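Probable transcriptional regulator, LysR family protein (Rhodococcus sp., PDB 2QL3) probably regulates transcription by binding DNA, the present chain being its C-terminal LysR substrate-binding domain without the DNA-binding part. Local coordinates at residues 44-47 against 48-51; 60-63 against 64-67. All blocks are in the same frame, centred on the assembly; numbering follows the deposited sequence.

Overall arrangement
Both contacts are local and lie in series along the chain, neither crossing nor enclosing the other nor closing a long loop, in a LysR substrate-binding domain of periplasmic-binding-protein type. After strand 5-11, helix 20-30 and strand 34-40, contact 1 (44-47 with 48-51) comprises successive turns of helix 43-51. The chain then runs through a short loop into strand 57-61, which pairs in parallel with strand 5-11 and antiparallel with strand 182-189. Contact 2 (60-63 with 64-67) turns the chain out of this strand toward strand 69-84. The two contact centres lie about 12 Å apart, and Leu46 CD2 packs on Val60 CG1 at 3.9 Å, joining the buried face of the helix to the sheet.

Contact 1 of 2, residues 44-47 against 48-51; sequences NRLR and TQLE. With PO4 (phosphate ion), chain O; PO4 (phosphate ion), chain Q.
Asn44 O accepts Thr48 N at 2.8 Å, the first of four consecutive i to i+4 bonds that carry the alpha-helix 43-51 of this LysR substrate-binding domain across the two segments. Thr48 OG1 lies 3.2 Å from Asn44 O. The next three bonds, to Arg45 O, Leu46 O and Arg47 O, are of like length; the one from Leu50 N to Leu46 O is the straightest of the four. Gln49 leans back along the helix: CG lies anti to its carbonyl carbon (chi1 -69°) and thereby packs 3.3 Å from Arg45 O, against the oxygen that Gln49 N already holds. An alanine here would keep that backbone bond but would lose the CG that packs on Arg45 O, probably leaving that oxygen less shielded. The Arg45 NE forms a salt bridge with Asp41, while NH1 makes a weak in-plane bond to O4 of one phosphate. A second phosphate sits at the start of the helix, where Asn44 N donates to its O1 at 2.9 Å with an angle of 171° and Arg45 N adds a weak bond to O2; the helix dipole would probably favour an anion there. Both ions probably come from the crystallisation liquor. On the inner side, Leu46 packs on Ala58 of strand 57-61 and on Leu55, and Leu50 on Leu55 and Trp69. Arg47 bends at chi3 to bring its guanidinium group to Asn44. There Arg47 NH1 reaches Asn44 OD1 at 2.8 Å from above the amide plane, a bond bent to 140° at the hydrogen.

Contact 2 of 2, residues 60-63 against 64-67; sequences VYDL and DLSP
Leu65 lays its two methyl groups back over the backbone of Tyr61 and Asp62, CD2 resting 3.5 Å from Tyr61 O, where the chain leaves strand 57-61 through an inverse gamma turn centred on Asp62. Leu63 N closes that turn with a weak bond to Tyr61 O. On the apolar side, CD1 of Leu65 meets Val60 CG2 at 3.8 Å, and Tyr12 also packs against Leu65 and Val60. The Asp62 side chain crosses that of Leu65 at about a right angle: with CG anti to the backbone N (chi1 -175°) its carboxylate is carried back to Leu65, OD1 lying 3.5 Å from Leu65 CD1. Asp64 takes a left-handed conformation (phi 59°), consistent with the bend that brings Leu65 back against the strand end. Around the turn, the sheet side is held by backbone bonds of Val60 with Val185 and Asp62 with Ala183 on strand 182-189, whereas Leu63 leans on His117 of helix 114-125. A water bridges the two segments, donating to Asp62 OD1 at 3.0 Å and accepting from Leu65 N at 2.9 Å.

Contact 1 of 2, residues 44-47 against 48-51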
ATOM      1  N   ASN A  44      -5.043 -12.479 -10.870  1.00 26.73           N
ATOM      2  CA  ASN A  44      -6.109 -13.428 -11.286  1.00 26.47           C
ATOM      3  C   ASN A  44      -7.520 -13.032 -10.869  1.00 25.20           C
ATOM      4  O   ASN A  44      -8.480 -13.293 -11.594  1.00 24.23           O
ATOM      5  CB  ASN A  44      -5.828 -14.858 -10.830  1.00 25.08           C
ATOM      6  CG  ASN A  44      -4.443 -15.358 -11.290  1.00 27.81           C
ATOM      7  OD1 ASN A  44      -3.792 -14.709 -12.095  1.00 26.54           O
ATOM      8  ND2 ASN A  44      -4.028 -16.521 -10.818  1.00 24.17           N
ATOM      9  N   ARG A  45      -7.647 -12.451  -9.694  1.00 24.88           N
ATOM     10  CA  ARG A  45      -8.945 -12.160  -9.161  1.00 24.36           C
ATOM     11  C   ARG A  45      -9.565 -11.090 -10.014  1.00 23.51           C
ATOM     12  O   ARG A  45     -10.745 -11.217 -10.380  1.00 23.95           O
ATOM     13  CB  ARG A  45      -8.895 -11.807  -7.650  1.00 25.22           C
ATOM     14  CG  ARG A  45      -8.499 -12.993  -6.752  1.00 22.84           C
ATOM     15  CD  ARG A  45      -8.314 -12.579  -5.243  1.00 26.52           C
ATOM     16  NE  ARG A  45      -9.387 -11.681  -4.789  1.00 34.44           N
ATOM     17  CZ  ARG A  45     -10.377 -12.018  -3.954  1.00 35.88           C
ATOM     18  NH1 ARG A  45     -11.325 -11.142  -3.669  1.00 36.54           N
ATOM     19  NH2 ARG A  45     -10.436 -13.235  -3.429  1.00 34.14           N
ATOM     20  N   LEU A  46      -8.792 -10.086 -10.433  1.00 24.59           N
ATOM     21  CA  LEU A  46      -9.358  -8.993 -11.323  1.00 24.57           C
ATOM     22  C   LEU A  46      -9.777  -9.596 -12.679  1.00 24.49           C
ATOM     23  O   LEU A  46     -10.848  -9.308 -13.218  1.00 24.99           O
ATOM     24  CB  LEU A  46      -8.342  -7.858 -11.552  1.00 26.24           C
ATOM     25  CG  LEU A  46      -8.951  -6.422 -11.700  1.00 29.14           C
ATOM     26  CD1 LEU A  46      -9.488  -6.040 -10.335  1.00 31.13           C
ATOM     27  CD2 LEU A  46      -7.970  -5.390 -12.132  1.00 24.90           C
ATOM     28  N   ARG A  47      -8.954 -10.501 -13.211  1.00 24.20           N
ATOM     29  CA  ARG A  47      -9.260 -11.143 -14.506  1.00 23.94           C
ATOM     30  C   ARG A  47     -10.555 -11.971 -14.420  1.00 25.06           C
ATOM     31  O   ARG A  47     -11.424 -11.949 -15.312  1.00 25.10           O
ATOM     32  CB  ARG A  47      -8.051 -12.022 -14.925  1.00 21.70           C
ATOM     33  CG  ARG A  47      -8.322 -13.012 -16.066  1.00 22.49           C
ATOM     34  CD  ARG A  47      -7.027 -13.780 -16.467  1.00 24.62           C
ATOM     35  NE  ARG A  47      -6.984 -15.049 -15.753  1.00 29.47           N
ATOM     36  CZ  ARG A  47      -6.067 -15.420 -14.891  1.00 34.50           C
ATOM     37  NH1 ARG A  47      -4.966 -14.641 -14.669  1.00 37.89           N
ATOM     38  NH2 ARG A  47      -6.218 -16.625 -14.304  1.00 30.58           N
ATOM     39  N   THR A  48     -10.647 -12.714 -13.324  1.00 24.67           N
ATOM     40  CA  THR A  48     -11.782 -13.529 -12.969  1.00 27.03           C
ATOM     41  C   THR A  48     -13.080 -12.717 -12.800  1.00 26.76           C
ATOM     42  O   THR A  48     -14.131 -13.118 -13.276  1.00 26.38           O
ATOM     43  CB  THR A  48     -11.404 -14.286 -11.663  1.00 25.96           C
ATOM     44  OG1 THR A  48     -10.744 -15.489 -12.078  1.00 32.79           O
ATOM     45  CG2 THR A  48     -12.612 -14.635 -10.852  1.00 31.55           C
ATOM     46  N   GLN A  49     -12.987 -11.581 -12.130  1.00 27.63           N
ATOM     47  CA  GLN A  49     -14.114 -10.664 -12.000  1.00 29.62           C
ATOM     48  C   GLN A  49     -14.522 -10.076 -13.350  1.00 29.94           C
ATOM     49  O   GLN A  49     -15.726 -10.120 -13.719  1.00 31.09           O
ATOM     50  CB  GLN A  49     -13.814  -9.597 -10.909  1.00 28.43           C
ATOM     51  CG  GLN A  49     -13.794 -10.245  -9.533  1.00 31.97           C
ATOM     52  CD  GLN A  49     -13.035  -9.455  -8.433  1.00 33.01           C
ATOM     53  OE1 GLN A  49     -12.497 -10.055  -7.486  1.00 37.34           O
ATOM     54  NE2 GLN A  49     -13.030  -8.143  -8.535  1.00 34.87           N
ATOM     55  N   LEU A  50     -13.554  -9.583 -14.116  1.00 29.94           N
ATOM     56  CA  LEU A  50     -13.832  -9.088 -15.480  1.00 31.09           C
ATOM     57  C   LEU A  50     -14.478 -10.141 -16.405  1.00 31.69           C
ATOM     58  O   LEU A  50     -15.443  -9.851 -17.118  1.00 32.37           O
ATOM     59  CB  LEU A  50     -12.587  -8.490 -16.146  1.00 30.50           C
ATOM     60  CG  LEU A  50     -12.796  -7.487 -17.323  1.00 30.95           C
ATOM     61  CD1 LEU A  50     -13.424  -6.176 -16.905  1.00 32.74           C
ATOM     62  CD2 LEU A  50     -11.470  -7.130 -17.991  1.00 33.10           C
ATOM     63  N   GLU A  51     -13.962 -11.367 -16.410  1.00 32.97           N
ATOM     64  CA  GLU A  51     -14.582 -12.438 -17.222  1.00 32.72           C
ATOM     65  C   GLU A  51     -16.032 -12.677 -16.826  1.00 32.56           C
ATOM     66  O   GLU A  51     -16.867 -12.959 -17.697  1.00 31.28           O
ATOM     67  CB  GLU A  51     -13.831 -13.785 -17.152  1.00 33.17           C
ATOM     68  CG  GLU A  51     -12.485 -13.834 -17.859  1.00 38.29           C
ATOM     69  CD  GLU A  51     -12.573 -13.970 -19.368  1.00 43.60           C
ATOM     70  OE1 GLU A  51     -13.559 -14.570 -19.906  1.00 42.11           O
ATOM     71  OE2 GLU A  51     -11.611 -13.460 -20.029  1.00 50.79           O
TER
HETATM   72  P   PO4 O1626      -3.869 -13.812  -7.633  1.00 41.42           P
HETATM   73  O1  PO4 O1626      -3.202 -13.489  -8.942  1.00 27.51           O
HETATM   74  O2  PO4 O1626      -5.186 -13.024  -7.503  1.00 38.40           O
HETATM   75  O3  PO4 O1626      -4.303 -15.226  -7.488  1.00 34.56           O
HETATM   76  O4  PO4 O1626      -2.925 -13.395  -6.484  1.00 42.91           O
HETATM   77  P   PO4 Q1664     -14.377 -12.994  -2.161  1.00 92.57           P
HETATM   78  O1  PO4 Q1664     -14.396 -12.820  -3.671  1.00 92.55           O
HETATM   79  O2  PO4 Q1664     -15.799 -13.197  -1.652  1.00 92.48           O
HETATM   80  O3  PO4 Q1664     -13.535 -14.209  -1.809  1.00 91.89           O
HETATM   81  O4  PO4 Q1664     -13.772 -11.759  -1.510  1.00 91.25           O

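Contact 2 of 2, residues 60-63 against 64-67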
ATOM      1  N   VAL A  60      -5.147  -1.429 -15.804  1.00 26.26           N
ATOM      2  CA  VAL A  60      -4.101  -2.428 -15.553  1.00 25.27           C
ATOM      3  C   VAL A  60      -2.805  -2.120 -16.281  1.00 26.47           C
ATOM      4  O   VAL A  60      -2.794  -1.366 -17.248  1.00 26.63           O
ATOM      5  CB  VAL A  60      -4.545  -3.888 -15.957  1.00 25.33           C
ATOM      6  CG1 VAL A  60      -5.577  -4.391 -15.024  1.00 23.66           C
ATOM      7  CG2 VAL A  60      -5.058  -3.955 -17.395  1.00 21.27           C
ATOM      8  N   TYR A  61      -1.702  -2.720 -15.837  1.00 27.51           N
ATOM      9  CA  TYR A  61      -0.539  -2.762 -16.702  1.00 27.68           C
ATOM     10  C   TYR A  61      -0.778  -3.732 -17.842  1.00 27.99           C
ATOM     11  O   TYR A  61      -1.304  -4.819 -17.647  1.00 28.27           O
ATOM     12  CB  TYR A  61       0.726  -3.192 -15.968  1.00 27.88           C
ATOM     13  CG  TYR A  61       1.088  -2.463 -14.700  1.00 29.09           C
ATOM     14  CD1 TYR A  61       1.542  -1.148 -14.723  1.00 28.48           C
ATOM     15  CD2 TYR A  61       1.057  -3.127 -13.475  1.00 27.09           C
ATOM     16  CE1 TYR A  61       1.956  -0.507 -13.555  1.00 31.04           C
ATOM     17  CE2 TYR A  61       1.424  -2.471 -12.284  1.00 32.12           C
ATOM     18  CZ  TYR A  61       1.882  -1.160 -12.342  1.00 30.55           C
ATOM     19  OH  TYR A  61       2.278  -0.500 -11.187  1.00 34.92           O
ATOM     20  N   ASP A  62      -0.346  -3.371 -19.045  1.00 29.28           N
ATOM     21  CA  ASP A  62      -0.454  -4.281 -20.187  1.00 30.28           C
ATOM     22  C   ASP A  62       0.747  -5.210 -20.132  1.00 31.34           C
ATOM     23  O   ASP A  62       1.737  -5.023 -20.872  1.00 32.36           O
ATOM     24  CB  ASP A  62      -0.469  -3.464 -21.477  1.00 30.69           C
ATOM     25  CG  ASP A  62      -0.707  -4.294 -22.735  1.00 33.24           C
ATOM     26  OD1 ASP A  62      -1.103  -5.495 -22.709  1.00 34.87           O
ATOM     27  OD2 ASP A  62      -0.460  -3.700 -23.787  1.00 35.80           O
ATOM     28  N   LEU A  63       0.672  -6.162 -19.193  1.00 31.63           N
ATOM     29  CA  LEU A  63       1.591  -7.295 -19.013  1.00 30.93           C
ATOM     30  C   LEU A  63       0.765  -8.565 -18.765  1.00 31.65           C
ATOM     31  O   LEU A  63      -0.112  -8.605 -17.877  1.00 28.72           O
ATOM     32  CB  LEU A  63       2.556  -7.076 -17.813  1.00 32.20           C
ATOM     33  CG  LEU A  63       3.490  -5.873 -17.856  1.00 32.10           C
ATOM     34  CD1 LEU A  63       4.158  -5.620 -16.558  1.00 26.84           C
ATOM     35  CD2 LEU A  63       4.530  -6.044 -18.968  1.00 32.91           C
ATOM     36  N   ASP A  64       1.012  -9.589 -19.585  1.00 33.27           N
ATOM     37  CA  ASP A  64       0.389 -10.918 -19.395  1.00 34.13           C
ATOM     38  C   ASP A  64      -1.173 -10.897 -19.435  1.00 33.85           C
ATOM     39  O   ASP A  64      -1.823 -11.630 -18.702  1.00 34.62           O
ATOM     40  CB  ASP A  64       0.877 -11.571 -18.053  1.00 34.82           C
ATOM     41  CG  ASP A  64       2.449 -11.579 -17.863  1.00 37.03           C
ATOM     42  OD1 ASP A  64       3.166 -11.866 -18.827  1.00 38.61           O
ATOM     43  OD2 ASP A  64       2.965 -11.368 -16.707  1.00 37.49           O
ATOM     44  N   LEU A  65      -1.775 -10.035 -20.255  1.00 33.57           N
ATOM     45  CA  LEU A  65      -3.230  -9.882 -20.274  1.00 32.80           C
ATOM     46  C   LEU A  65      -3.796 -10.904 -21.263  1.00 32.23           C
ATOM     47  O   LEU A  65      -3.104 -11.266 -22.191  1.00 33.72           O
ATOM     48  CB  LEU A  65      -3.609  -8.445 -20.700  1.00 31.88           C
ATOM     49  CG  LEU A  65      -3.121  -7.273 -19.831  1.00 32.82           C
ATOM     50  CD1 LEU A  65      -3.642  -5.937 -20.374  1.00 30.42           C
ATOM     51  CD2 LEU A  65      -3.486  -7.455 -18.346  1.00 29.52           C
ATOM     52  N   SER A  66      -5.032 -11.368 -21.105  1.00 32.15           N
ATOM     53  CA  SER A  66      -5.616 -12.160 -22.191  1.00 32.16           C
ATOM     54  C   SER A  66      -5.715 -11.358 -23.468  1.00 31.59           C
ATOM     55  O   SER A  66      -6.028 -10.165 -23.451  1.00 29.68           O
ATOM     56  CB  SER A  66      -7.027 -12.685 -21.924  1.00 31.57           C
ATOM     57  OG  SER A  66      -7.500 -12.164 -20.711  1.00 37.04           O
ATOM     58  N   PRO A  67      -5.475 -12.044 -24.590  1.00 31.84           N
ATOM     59  CA  PRO A  67      -5.900 -11.536 -25.894  1.00 32.33           C
ATOM     60  C   PRO A  67      -7.399 -11.273 -26.004  1.00 31.73           C
ATOM     61  O   PRO A  67      -7.791 -10.626 -26.967  1.00 32.61           O
ATOM     62  CB  PRO A  67      -5.494 -12.666 -26.866  1.00 32.13           C
ATOM     63  CG  PRO A  67      -4.394 -13.356 -26.201  1.00 29.99           C
ATOM     64  CD  PRO A  67      -4.736 -13.322 -24.716  1.00 32.40           C
TER
HETATM   65  O   HOH W   1      -0.292  -8.249 -21.971  1.00 26.13           O